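PDB 4H3T: CRISPR-associated protein, Cse1 family from Acidimicrobium ferrooxidans, which probably serves as the large subunit of a type I-E CRISPR Cascade complex, which in related systems recognises the PAM and helps bind target DNA. Local coordinates for residues 344-349 with 360-365; 55-60 with 202-207; 421-426 with 449-454. The protein carries 1 engineered substitution. All blocks are in the same frame, centred on the assembly; numbering follows the deposited sequence. Where two conformers were deposited one is given.

Interaction 1: 344-349 with 360-365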
ATOM      1  N   GLY A 344       8.937  -1.690  -9.771  1.00 41.66           N
ATOM      2  CA  GLY A 344      10.038  -2.552 -10.207  1.00 43.32           C
ATOM      3  C   GLY A 344       9.934  -3.961  -9.652  1.00 43.49           C
ATOM      4  O   GLY A 344      10.352  -4.919 -10.280  1.00 44.41           O
ATOM      5  N   VAL A 345       9.300  -4.106  -8.484  1.00 41.01           N
ATOM      6  CA  VAL A 345       9.109  -5.440  -7.852  1.00 39.21           C
ATOM      7  C   VAL A 345       8.199  -6.322  -8.715  1.00 44.08           C
ATOM      8  O   VAL A 345       8.402  -7.545  -8.797  1.00 43.30           O
ATOM      9  CB  VAL A 345       8.611  -5.340  -6.376  1.00 39.66           C
ATOM     10  CG1 VAL A 345       7.152  -4.938  -6.245  1.00 39.88           C
ATOM     11  CG2 VAL A 345       8.863  -6.656  -5.677  1.00 39.74           C
ATOM     12  N   LEU A 346       7.220  -5.697  -9.411  1.00 39.92           N
ATOM     13  CA  LEU A 346       6.349  -6.465 -10.271  1.00 41.79           C
ATOM     14  C   LEU A 346       7.083  -6.939 -11.539  1.00 46.44           C
ATOM     15  O   LEU A 346       6.825  -8.051 -12.012  1.00 47.54           O
ATOM     16  CB  LEU A 346       5.106  -5.628 -10.601  1.00 41.93           C
ATOM     17  CG  LEU A 346       4.209  -5.283  -9.364  1.00 44.43           C
ATOM     18  CD1 LEU A 346       2.946  -4.546  -9.851  1.00 46.65           C
ATOM     19  CD2 LEU A 346       3.841  -6.487  -8.577  1.00 44.79           C
ATOM     20  N   SER A 347       7.964  -6.102 -12.093  1.00 44.40           N
ATOM     21  CA  SER A 347       8.815  -6.475 -13.240  1.00 45.95           C
ATOM     22  C   SER A 347       9.752  -7.580 -12.813  1.00 49.66           C
ATOM     23  O   SER A 347       9.967  -8.496 -13.560  1.00 47.33           O
ATOM     24  CB  SER A 347       9.634  -5.282 -13.697  1.00 48.75           C
ATOM     25  OG  SER A 347       8.855  -4.180 -14.109  1.00 52.59           O
ATOM     26  N   PHE A 348      10.252  -7.553 -11.551  1.00 43.71           N
ATOM     27  CA  PHE A 348      11.079  -8.661 -11.112  1.00 44.25           C
ATOM     28  C   PHE A 348      10.255  -9.974 -11.048  1.00 49.36           C
ATOM     29  O   PHE A 348      10.651 -10.988 -11.612  1.00 45.41           O
ATOM     30  CB  PHE A 348      11.685  -8.360  -9.733  1.00 44.57           C
ATOM     31  CG  PHE A 348      12.432  -9.526  -9.180  1.00 45.52           C
ATOM     32  CD1 PHE A 348      13.501 -10.078  -9.879  1.00 47.79           C
ATOM     33  CD2 PHE A 348      12.077 -10.087  -7.959  1.00 44.37           C
ATOM     34  CE1 PHE A 348      14.224 -11.141  -9.355  1.00 50.13           C
ATOM     35  CE2 PHE A 348      12.757 -11.202  -7.464  1.00 47.72           C
ATOM     36  CZ  PHE A 348      13.839 -11.714  -8.162  1.00 48.31           C
ATOM     37  N   VAL A 349       9.098  -9.932 -10.349  1.00 45.58           N
ATOM     38  CA  VAL A 349       8.241 -11.118 -10.136  1.00 46.65           C
ATOM     39  C   VAL A 349       7.741 -11.709 -11.512  1.00 51.25           C
ATOM     40  O   VAL A 349       7.506 -12.914 -11.624  1.00 49.14           O
ATOM     41  CB  VAL A 349       7.039 -10.810  -9.175  1.00 51.84           C
ATOM     42  CG1 VAL A 349       6.033 -11.975  -9.124  1.00 53.79           C
ATOM     43  CG2 VAL A 349       7.554 -10.558  -7.778  1.00 51.94           C
ATOM     44  N   VAL A 360       0.704 -14.581  -6.630  1.00 44.39           N
ATOM     45  CA  VAL A 360       1.203 -13.760  -5.502  1.00 43.09           C
ATOM     46  C   VAL A 360       0.056 -12.959  -5.037  1.00 44.02           C
ATOM     47  O   VAL A 360      -0.827 -12.605  -5.831  1.00 44.05           O
ATOM     48  CB  VAL A 360       2.420 -12.872  -5.809  1.00 45.98           C
ATOM     49  CG1 VAL A 360       3.667 -13.721  -6.038  1.00 46.65           C
ATOM     50  CG2 VAL A 360       2.153 -11.926  -6.974  1.00 46.60           C
ATOM     51  N   SER A 361       0.094 -12.581  -3.780  1.00 40.09           N
ATOM     52  CA  SER A 361      -0.902 -11.697  -3.237  1.00 42.05           C
ATOM     53  C   SER A 361      -0.275 -10.282  -3.191  1.00 47.09           C
ATOM     54  O   SER A 361       0.712 -10.059  -2.462  1.00 47.27           O
ATOM     55  CB  SER A 361      -1.294 -12.211  -1.863  1.00 44.24           C
ATOM     56  OG  SER A 361      -2.095 -11.247  -1.212  1.00 48.95           O
ATOM     57  N   LEU A 362      -0.841  -9.334  -3.949  1.00 39.13           N
ATOM     58  CA  LEU A 362      -0.274  -8.003  -4.013  1.00 39.46           C
ATOM     59  C   LEU A 362      -0.855  -7.155  -2.918  1.00 43.84           C
ATOM     60  O   LEU A 362      -2.049  -6.956  -2.888  1.00 45.48           O
ATOM     61  CB  LEU A 362      -0.550  -7.351  -5.382  1.00 39.35           C
ATOM     62  CG  LEU A 362       0.041  -8.031  -6.576  1.00 42.44           C
ATOM     63  CD1 LEU A 362      -0.293  -7.265  -7.797  1.00 43.88           C
ATOM     64  CD2 LEU A 362       1.605  -8.223  -6.427  1.00 42.60           C
ATOM     65  N   LEU A 363      -0.014  -6.664  -2.032  1.00 39.26           N
ATOM     66  CA  LEU A 363      -0.412  -5.765  -0.956  1.00 37.60           C
ATOM     67  C   LEU A 363      -0.315  -4.378  -1.506  1.00 39.85           C
ATOM     68  O   LEU A 363       0.747  -4.003  -1.953  1.00 39.82           O
ATOM     69  CB  LEU A 363       0.519  -5.938   0.240  1.00 38.61           C
ATOM     70  CG  LEU A 363       0.400  -4.917   1.409  1.00 43.67           C
ATOM     71  CD1 LEU A 363      -0.998  -4.864   1.997  1.00 46.13           C
ATOM     72  CD2 LEU A 363       1.392  -5.247   2.458  1.00 48.33           C
ATOM     73  N   VAL A 364      -1.384  -3.597  -1.459  1.00 39.65           N
ATOM     74  CA  VAL A 364      -1.365  -2.217  -1.928  1.00 40.50           C
ATOM     75  C   VAL A 364      -1.747  -1.284  -0.824  1.00 42.04           C
ATOM     76  O   VAL A 364      -2.805  -1.482  -0.195  1.00 40.45           O
ATOM     77  CB  VAL A 364      -2.420  -2.190  -3.104  1.00 48.25           C
ATOM     78  CG1 VAL A 364      -2.715  -0.819  -3.617  1.00 51.41           C
ATOM     79  CG2 VAL A 364      -1.988  -3.096  -4.254  1.00 47.23           C
ATOM     80  N   THR A 365      -1.019  -0.202  -0.658  1.00 39.40           N
ATOM     81  CA  THR A 365      -1.433   0.892   0.225  1.00 39.11           C
ATOM     82  C   THR A 365      -1.235   2.295  -0.401  1.00 43.72           C
ATOM     83  O   THR A 365      -0.324   2.498  -1.199  1.00 45.06           O
ATOM     84  CB  THR A 365      -0.690   0.885   1.597  1.00 50.62           C
ATOM     85  OG1 THR A 365       0.671   1.336   1.373  1.00 55.31           O
ATOM     86  CG2 THR A 365      -0.743  -0.504   2.273  1.00 48.83           C
TER
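CD2 of Leu-346 lies 3.6 Å from CD2 of Leu-362, the closer of two methyl-to-methyl contacts that join the helix 344-350 to the strand 359-370. Here the two side chains meet at a slant, branch against branch. Each leucine has CG placed anti to its carbonyl carbon (chi1 -64° in Leu-346, -62° in Leu-362), which brings the branched end nearer the other segment than the direction of CB alone would suggest. Their CA atoms stay 9.2 Å apart, so the side chains span the gap.

The second pair is looser. Val-349, one helical turn further on, points its CB toward the strand, and its CG1 sits 4.3 Å from CG1 of Val-360.

The strand is the middle one of a three-stranded antiparallel sheet, between 202-206 and 375-387. The short helix packs on the face that carries Val-360, Leu-362 and Pro-205, opposite the one that carries Phe-202 and Ala-204.

Backbone bonds from Phe-348 N to Gly-344 O and from Val-349 N to Val-345 O belong to the helical turn from which Leu-346 and Val-349 project. Further apolar contacts extend the layer: Val-345 and Val-349 also touch Pro-205, while Leu-388 lies against both Val-349 and Val-360.

Interaction 2: 55-60 with 202-207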
ATOM      1  N   ALA A  55       5.838  -0.600   6.377  1.00 36.65           N
ATOM      2  CA  ALA A  55       6.961  -0.031   7.142  1.00 36.22           C
ATOM      3  C   ALA A  55       7.835  -1.114   7.741  1.00 36.79           C
ATOM      4  O   ALA A  55       9.073  -1.073   7.567  1.00 36.47           O
ATOM      5  CB  ALA A  55       6.421   0.916   8.230  1.00 38.38           C
ATOM      6  N   LEU A  56       7.213  -2.121   8.333  1.00 35.76           N
ATOM      7  CA  LEU A  56       7.952  -3.230   8.955  1.00 36.50           C
ATOM      8  C   LEU A  56       8.536  -4.163   7.874  1.00 39.42           C
ATOM      9  O   LEU A  56       9.643  -4.627   8.030  1.00 40.30           O
ATOM     10  CB  LEU A  56       7.065  -4.022   9.900  1.00 37.76           C
ATOM     11  CG  LEU A  56       6.619  -3.277  11.225  1.00 40.81           C
ATOM     12  CD1 LEU A  56       5.638  -4.138  11.982  1.00 44.36           C
ATOM     13  CD2 LEU A  56       7.846  -2.845  12.021  1.00 39.17           C
ATOM     14  N   LEU A  57       7.851  -4.338   6.753  1.00 38.65           N
ATOM     15  CA  LEU A  57       8.364  -5.182   5.651  1.00 36.46           C
ATOM     16  C   LEU A  57       9.626  -4.567   5.087  1.00 40.77           C
ATOM     17  O   LEU A  57      10.615  -5.265   4.935  1.00 40.16           O
ATOM     18  CB  LEU A  57       7.334  -5.387   4.554  1.00 37.64           C
ATOM     19  CG  LEU A  57       7.819  -6.137   3.266  1.00 41.43           C
ATOM     20  CD1 LEU A  57       8.273  -7.544   3.586  1.00 41.18           C
ATOM     21  CD2 LEU A  57       6.758  -6.169   2.243  1.00 44.05           C
ATOM     22  N   ARG A  58       9.611  -3.248   4.808  1.00 35.81           N
ATOM     23  CA  ARG A  58      10.788  -2.561   4.284  1.00 37.09           C
ATOM     24  C   ARG A  58      11.941  -2.553   5.269  1.00 39.27           C
ATOM     25  O   ARG A  58      13.066  -2.761   4.865  1.00 37.96           O
ATOM     26  CB  ARG A  58      10.443  -1.167   3.814  1.00 37.23           C
ATOM     27  CG  ARG A  58       9.617  -1.265   2.565  1.00 35.52           C
ATOM     28  CD  ARG A  58       8.865  -0.055   2.210  1.00 39.57           C
ATOM     29  NE  ARG A  58       9.697   1.089   1.849  1.00 40.03           N
ATOM     30  CZ  ARG A  58       9.918   1.558   0.630  1.00 48.50           C
ATOM     31  NH1 ARG A  58       9.522   0.871  -0.438  1.00 38.73           N
ATOM     32  NH2 ARG A  58      10.573   2.696   0.461  1.00 41.22           N
ATOM     33  N   LEU A  59      11.672  -2.440   6.558  1.00 39.27           N
ATOM     34  CA  LEU A  59      12.736  -2.543   7.561  1.00 39.10           C
ATOM     35  C   LEU A  59      13.426  -3.899   7.489  1.00 39.50           C
ATOM     36  O   LEU A  59      14.655  -4.024   7.547  1.00 39.44           O
ATOM     37  CB  LEU A  59      12.145  -2.348   8.976  1.00 40.51           C
ATOM     38  CG  LEU A  59      13.100  -2.752  10.159  1.00 46.92           C
ATOM     39  CD1 LEU A  59      14.196  -1.806  10.216  1.00 50.94           C
ATOM     40  CD2 LEU A  59      12.365  -2.687  11.514  1.00 53.66           C
ATOM     41  N   VAL A  60      12.615  -4.936   7.472  1.00 38.10           N
ATOM     42  CA  VAL A  60      13.088  -6.322   7.432  1.00 37.06           C
ATOM     43  C   VAL A  60      13.817  -6.616   6.094  1.00 40.77           C
ATOM     44  O   VAL A  60      14.848  -7.296   6.111  1.00 40.26           O
ATOM     45  CB  VAL A  60      11.957  -7.351   7.755  1.00 40.40           C
ATOM     46  CG1 VAL A  60      12.429  -8.779   7.585  1.00 43.87           C
ATOM     47  CG2 VAL A  60      11.526  -7.170   9.203  1.00 41.53           C
ATOM     48  N   PHE A 202       2.254   2.329  -2.485  1.00 44.80           N
ATOM     49  CA  PHE A 202       3.057   1.114  -2.188  1.00 41.97           C
ATOM     50  C   PHE A 202       2.402  -0.142  -2.728  1.00 43.06           C
ATOM     51  O   PHE A 202       1.191  -0.294  -2.623  1.00 41.60           O
ATOM     52  CB  PHE A 202       3.239   1.015  -0.710  1.00 41.90           C
ATOM     53  CG  PHE A 202       3.887  -0.261  -0.199  1.00 41.55           C
ATOM     54  CD1 PHE A 202       5.269  -0.360  -0.065  1.00 40.63           C
ATOM     55  CD2 PHE A 202       3.121  -1.386   0.070  1.00 41.84           C
ATOM     56  CE1 PHE A 202       5.853  -1.561   0.361  1.00 40.19           C
ATOM     57  CE2 PHE A 202       3.693  -2.540   0.538  1.00 40.73           C
ATOM     58  CZ  PHE A 202       5.053  -2.635   0.662  1.00 39.69           C
ATOM     59  N   VAL A 203       3.188  -0.998  -3.363  1.00 39.24           N
ATOM     60  CA  VAL A 203       2.749  -2.286  -3.856  1.00 37.93           C
ATOM     61  C   VAL A 203       3.872  -3.283  -3.599  1.00 41.61           C
ATOM     62  O   VAL A 203       5.012  -2.997  -3.910  1.00 41.45           O
ATOM     63  CB  VAL A 203       2.261  -2.304  -5.331  1.00 42.99           C
ATOM     64  CG1 VAL A 203       3.351  -1.840  -6.317  1.00 46.36           C
ATOM     65  CG2 VAL A 203       1.779  -3.714  -5.712  1.00 42.96           C
ATOM     66  N   ALA A 204       3.550  -4.445  -3.076  1.00 38.35           N
ATOM     67  CA  ALA A 204       4.553  -5.488  -2.825  1.00 40.08           C
ATOM     68  C   ALA A 204       3.889  -6.863  -2.885  1.00 42.55           C
ATOM     69  O   ALA A 204       2.747  -7.053  -2.444  1.00 39.83           O
ATOM     70  CB  ALA A 204       5.237  -5.290  -1.481  1.00 40.49           C
ATOM     71  N   PRO A 205       4.582  -7.836  -3.478  1.00 38.44           N
ATOM     72  CA  PRO A 205       4.027  -9.179  -3.507  1.00 41.63           C
ATOM     73  C   PRO A 205       4.202  -9.892  -2.166  1.00 44.40           C
ATOM     74  O   PRO A 205       5.183  -9.703  -1.426  1.00 44.51           O
ATOM     75  CB  PRO A 205       4.861  -9.875  -4.594  1.00 43.77           C
ATOM     76  CG  PRO A 205       6.218  -9.231  -4.415  1.00 45.35           C
ATOM     77  CD  PRO A 205       5.905  -7.790  -4.152  1.00 40.76           C
ATOM     78  N   VAL A 206       3.247 -10.739  -1.868  1.00 40.85           N
ATOM     79  CA  VAL A 206       3.258 -11.553  -0.658  1.00 40.98           C
ATOM     80  C   VAL A 206       3.056 -13.000  -1.071  1.00 43.96           C
ATOM     81  O   VAL A 206       2.154 -13.303  -1.887  1.00 43.36           O
ATOM     82  CB  VAL A 206       2.168 -11.035   0.311  1.00 44.00           C
ATOM     83  CG1 VAL A 206       2.071 -11.929   1.547  1.00 44.53           C
ATOM     84  CG2 VAL A 206       2.457  -9.594   0.713  1.00 43.79           C
ATOM     85  N   GLY A 207       3.980 -13.848  -0.624  1.00 44.01           N
ATOM     86  CA  GLY A 207       3.996 -15.279  -0.905  1.00 45.79           C
ATOM     87  C   GLY A 207       3.220 -16.048   0.156  1.00 50.71           C
ATOM     88  O   GLY A 207       2.442 -15.458   0.887  1.00 47.14           O
TER
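The ring of Phe-202 is met at its edge, near its own plane, by the CD2 methyl of Leu-57, 4.2 Å from CZ. Arg-58 comes to the same ring obliquely, its CD 3.8 Å from CE1 of Phe-202, and its guanidinium plane stands 76° from the ring plane, so the two groups are not stacked. This is helix-on-sheet packing: the helix 52-68 lies over an outer strand, 202-206, of a three-stranded antiparallel sheet, with the short axes 11.1 Å apart and crossing at 66°.

Phe-202 reaches the helix because CG is anti to the backbone N (chi1 173°), which carries the ring out from the strand. The side chains of Arg-58 and Phe-202 run antiparallel past each other, and it is CD of the arginine that makes the approach. Its charged end is held elsewhere: NH1 forms a salt bridge with Asp-298 and a hydrogen bond with His-300, whose ring also meets that of Phe-202. A buried guanidinium is thus supplied with polar partners while CD of Arg-58 lies against the Phe-202 ring.

Two residues along the strand, the CB of Ala-204 lies 4.1 Å from the same CD2 of Leu-57.

Interaction 3: 421-426 with 449-454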
ATOM      1  N   GLU A 421     -32.243   5.824 -11.903  1.00 39.46           N
ATOM      2  CA  GLU A 421     -32.886   7.126 -12.054  1.00 40.42           C
ATOM      3  C   GLU A 421     -34.394   7.056 -12.364  1.00 44.21           C
ATOM      4  O   GLU A 421     -35.038   8.118 -12.467  1.00 38.70           O
ATOM      5  CB  GLU A 421     -32.169   7.915 -13.148  1.00 40.25           C
ATOM      6  CG  GLU A 421     -32.461   7.467 -14.552  1.00 42.87           C
ATOM      7  CD  GLU A 421     -31.608   8.186 -15.567  1.00 43.56           C
ATOM      8  OE1 GLU A 421     -30.695   8.932 -15.156  1.00 50.20           O
ATOM      9  OE2 GLU A 421     -31.870   8.019 -16.777  1.00 50.18           O
ATOM     10  N   ALA A 422     -34.945   5.837 -12.624  1.00 43.60           N
ATOM     11  CA  ALA A 422     -36.338   5.690 -13.019  1.00 43.03           C
ATOM     12  C   ALA A 422     -37.296   6.345 -12.030  1.00 45.98           C
ATOM     13  O   ALA A 422     -38.276   6.953 -12.449  1.00 45.65           O
ATOM     14  CB  ALA A 422     -36.705   4.207 -13.168  1.00 43.66           C
ATOM     15  N   ARG A 423     -37.028   6.251 -10.747  1.00 42.01           N
ATOM     16  CA  ARG A 423     -37.925   6.883  -9.762  1.00 43.59           C
ATOM     17  C   ARG A 423     -37.975   8.450  -9.882  1.00 45.46           C
ATOM     18  O   ARG A 423     -38.886   9.050  -9.357  1.00 43.75           O
ATOM     19  CB  ARG A 423     -37.561   6.438  -8.339  1.00 47.18           C
ATOM     20  CG  ARG A 423     -36.446   7.101  -7.609  1.00 50.83           C
ATOM     21  CD  ARG A 423     -35.956   6.180  -6.438  1.00 53.83           C
ATOM     22  NE  ARG A 423     -34.931   5.307  -7.003  1.00 75.52           N
ATOM     23  CZ  ARG A 423     -33.763   4.974  -6.470  1.00 80.48           C
ATOM     24  NH1 ARG A 423     -32.899   4.261  -7.169  1.00 62.61           N
ATOM     25  NH2 ARG A 423     -33.451   5.344  -5.223  1.00 67.79           N
ATOM     26  N   TYR A 424     -37.053   9.064 -10.594  1.00 39.11           N
ATOM     27  CA  TYR A 424     -36.967  10.523 -10.738  1.00 39.63           C
ATOM     28  C   TYR A 424     -37.291  10.956 -12.142  1.00 43.07           C
ATOM     29  O   TYR A 424     -37.211  12.123 -12.451  1.00 40.91           O
ATOM     30  CB  TYR A 424     -35.530  11.019 -10.374  1.00 38.93           C
ATOM     31  CG  TYR A 424     -35.074  10.578  -9.007  1.00 41.39           C
ATOM     32  CD1 TYR A 424     -35.805  10.905  -7.870  1.00 45.13           C
ATOM     33  CD2 TYR A 424     -33.992   9.726  -8.858  1.00 42.08           C
ATOM     34  CE1 TYR A 424     -35.479  10.382  -6.627  1.00 43.13           C
ATOM     35  CE2 TYR A 424     -33.634   9.233  -7.622  1.00 42.32           C
ATOM     36  CZ  TYR A 424     -34.349   9.609  -6.496  1.00 44.20           C
ATOM     37  OH  TYR A 424     -34.002   9.119  -5.273  1.00 43.49           O
ATOM     38  N   LEU A 425     -37.555  10.017 -13.032  1.00 41.08           N
ATOM     39  CA  LEU A 425     -37.819  10.379 -14.410  1.00 39.60           C
ATOM     40  C   LEU A 425     -39.189  11.034 -14.598  1.00 44.73           C
ATOM     41  O   LEU A 425     -40.166  10.682 -13.914  1.00 42.42           O
ATOM     42  CB  LEU A 425     -37.757   9.113 -15.258  1.00 40.87           C
ATOM     43  CG  LEU A 425     -37.327   9.257 -16.668  1.00 47.23           C
ATOM     44  CD1 LEU A 425     -35.858   9.490 -16.755  1.00 43.98           C
ATOM     45  CD2 LEU A 425     -37.700   7.982 -17.484  1.00 50.62           C
ATOM     46  N   SER A 426     -39.206  12.035 -15.501  1.00 42.47           N
ATOM     47  CA  SER A 426     -40.379  12.778 -15.999  1.00 41.57           C
ATOM     48  C   SER A 426     -40.729  12.283 -17.370  1.00 44.49           C
ATOM     49  O   SER A 426     -39.870  11.730 -18.042  1.00 41.31           O
ATOM     50  CB  SER A 426     -40.062  14.293 -16.131  1.00 41.51           C
ATOM     51  OG  SER A 426     -40.145  14.811 -14.822  1.00 61.64           O
ATOM     52  N   LYS A 449     -28.225  11.619  -9.966  1.00 35.37           N
ATOM     53  CA  LYS A 449     -26.817  11.240 -10.133  1.00 33.92           C
ATOM     54  C   LYS A 449     -26.266  10.514  -8.933  1.00 36.13           C
ATOM     55  O   LYS A 449     -25.513   9.529  -9.064  1.00 34.88           O
ATOM     56  CB  LYS A 449     -26.002  12.494 -10.425  1.00 36.42           C
ATOM     57  CG  LYS A 449     -24.526  12.217 -10.495  1.00 42.16           C
ATOM     58  CD  LYS A 449     -23.790  13.451 -10.936  1.00 51.85           C
ATOM     59  CE  LYS A 449     -22.318  13.148 -11.155  1.00 62.73           C
ATOM     60  NZ  LYS A 449     -21.687  14.158 -12.056  1.00 78.29           N
ATOM     61  N   ALA A 450     -26.656  10.946  -7.735  1.00 35.99           N
ATOM     62  CA  ALA A 450     -26.225  10.258  -6.525  1.00 34.50           C
ATOM     63  C   ALA A 450     -26.877   8.847  -6.475  1.00 33.83           C
ATOM     64  O   ALA A 450     -26.208   7.885  -6.138  1.00 35.60           O
ATOM     65  CB  ALA A 450     -26.597  11.091  -5.286  1.00 35.01           C
ATOM     66  N   ALA A 451     -28.131   8.689  -6.893  1.00 32.00           N
ATOM     67  CA  ALA A 451     -28.743   7.356  -6.934  1.00 33.87           C
ATOM     68  C   ALA A 451     -28.032   6.427  -7.951  1.00 36.70           C
ATOM     69  O   ALA A 451     -27.964   5.236  -7.733  1.00 35.61           O
ATOM     70  CB  ALA A 451     -30.215   7.457  -7.266  1.00 35.35           C
ATOM     71  N   ARG A 452     -27.639   6.949  -9.108  1.00 35.51           N
ATOM     72  CA  ARG A 452     -26.895   6.150 -10.093  1.00 35.24           C
ATOM     73  C   ARG A 452     -25.564   5.636  -9.494  1.00 36.28           C
ATOM     74  O   ARG A 452     -25.226   4.459  -9.656  1.00 33.80           O
ATOM     75  CB  ARG A 452     -26.629   6.936 -11.363  1.00 34.44           C
ATOM     76  CG  ARG A 452     -27.877   7.276 -12.133  1.00 35.42           C
ATOM     77  CD  ARG A 452     -27.681   7.692 -13.600  1.00 38.52           C
ATOM     78  NE  ARG A 452     -26.936   8.917 -13.674  1.00 41.85           N
ATOM     79  CZ  ARG A 452     -27.427  10.153 -13.685  1.00 43.57           C
ATOM     80  NH1 ARG A 452     -28.740  10.365 -13.698  1.00 43.29           N
ATOM     81  NH2 ARG A 452     -26.618  11.180 -13.674  1.00 40.38           N
ATOM     82  N   SER A 453     -24.842   6.515  -8.767  0.51 34.24           N
ATOM     83  CA  SER A 453     -23.602   6.139  -8.113  0.51 34.02           C
ATOM     84  C   SER A 453     -23.829   5.082  -7.078  0.51 37.08           C
ATOM     85  O   SER A 453     -23.030   4.159  -7.014  0.51 36.31           O
ATOM     86  CB  SER A 453     -22.934   7.347  -7.464  0.51 37.83           C
ATOM     87  OG  SER A 453     -21.761   6.917  -6.800  0.51 41.26           O
ATOM     88  N   ALA A 454     -24.890   5.216  -6.235  1.00 35.07           N
ATOM     89  CA  ALA A 454     -25.201   4.213  -5.201  1.00 35.38           C
ATOM     90  C   ALA A 454     -25.473   2.841  -5.847  1.00 37.37           C
ATOM     91  O   ALA A 454     -24.948   1.857  -5.378  1.00 38.98           O
ATOM     92  CB  ALA A 454     -26.385   4.649  -4.322  1.00 36.17           C
TER
HETATM   93  O   HOH W   1     -29.764   4.106  -5.947  1.00 47.05           O
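A short 3-10 segment that includes residues 422-424 lies beside the long helix 445-473, its backbone nearest where the CA atoms of Glu-421 and Arg-452 are 6.4 Å apart; within the turn, Tyr-424 N bonds to Glu-421 O.

The polar link is a salt bridge. NH1 of Arg-452 donates to OE1 of Glu-421 at 2.8 Å, meeting the oxygen nearly along its C-O axis. The bond is bent, with an N-H...O angle of 130°, and OE1 lies 31° out of the guanidinium plane. This one bond makes the bridge monodentate, with the carboxylate and guanidinium planes nearly perpendicular. The arginine chain bends at chi3 (-64°), with Lys-449 CA over one face of the guanidinium, toward its rim. With an alanine at this position in place of Arg-452, Glu-421, a buried residue, is likely to lose the cation that pairs with its OE1.

The second cluster surrounds Ala-451. Its CB lies at the edge of the Tyr-424 ring, in plane, 3.9 Å from CE2, and over one face of the Arg-423 guanidinium, 4.2 Å from NH1. CG of Arg-423 sits 3.4 Å above the centre of the same tyrosine ring. A water donates to the carbonyl oxygen of Ala-451 and accepts a long, weak bond from Arg-423 NH1.

Gln-510 NE2 bonds to the carbonyls of Ala-422 and Leu-425, just before the helix 511-532. The long helices here are consistent with the C-terminal four-helix bundle of Cse1 proteins. The contact joins loop to helix through one ion pair and a methyl set between a tyrosine edge and a guanidinium face; with a single bent bond and a partly exposed Arg-452, the bridge is probably less strict in direction than a two-bond pair.

How the interactions relate
Interactions 1 and 2 form two layers of one core, on opposite faces of the same sheet. Both are buried and reach that antiparallel sheet on neighbouring strands, 359-370 and 202-206, with centres 9 Å apart. They touch directly: Ser-361 O lies 2.7 Å from Val-206 N, Leu-363 N lies 2.8 Å from Ala-204 O, both probable hydrogen bonds, and Val-345 packs on Pro-205. Their chemistry is mostly methyl and ring, though interaction 2 also buries an arginine whose charge is paired elsewhere. Interaction 3 stands apart at the surface, its centre about 39 Å and 43 Å from theirs, joining a loop to a helix, where a salt bridge and a water take part alongside apolar contact.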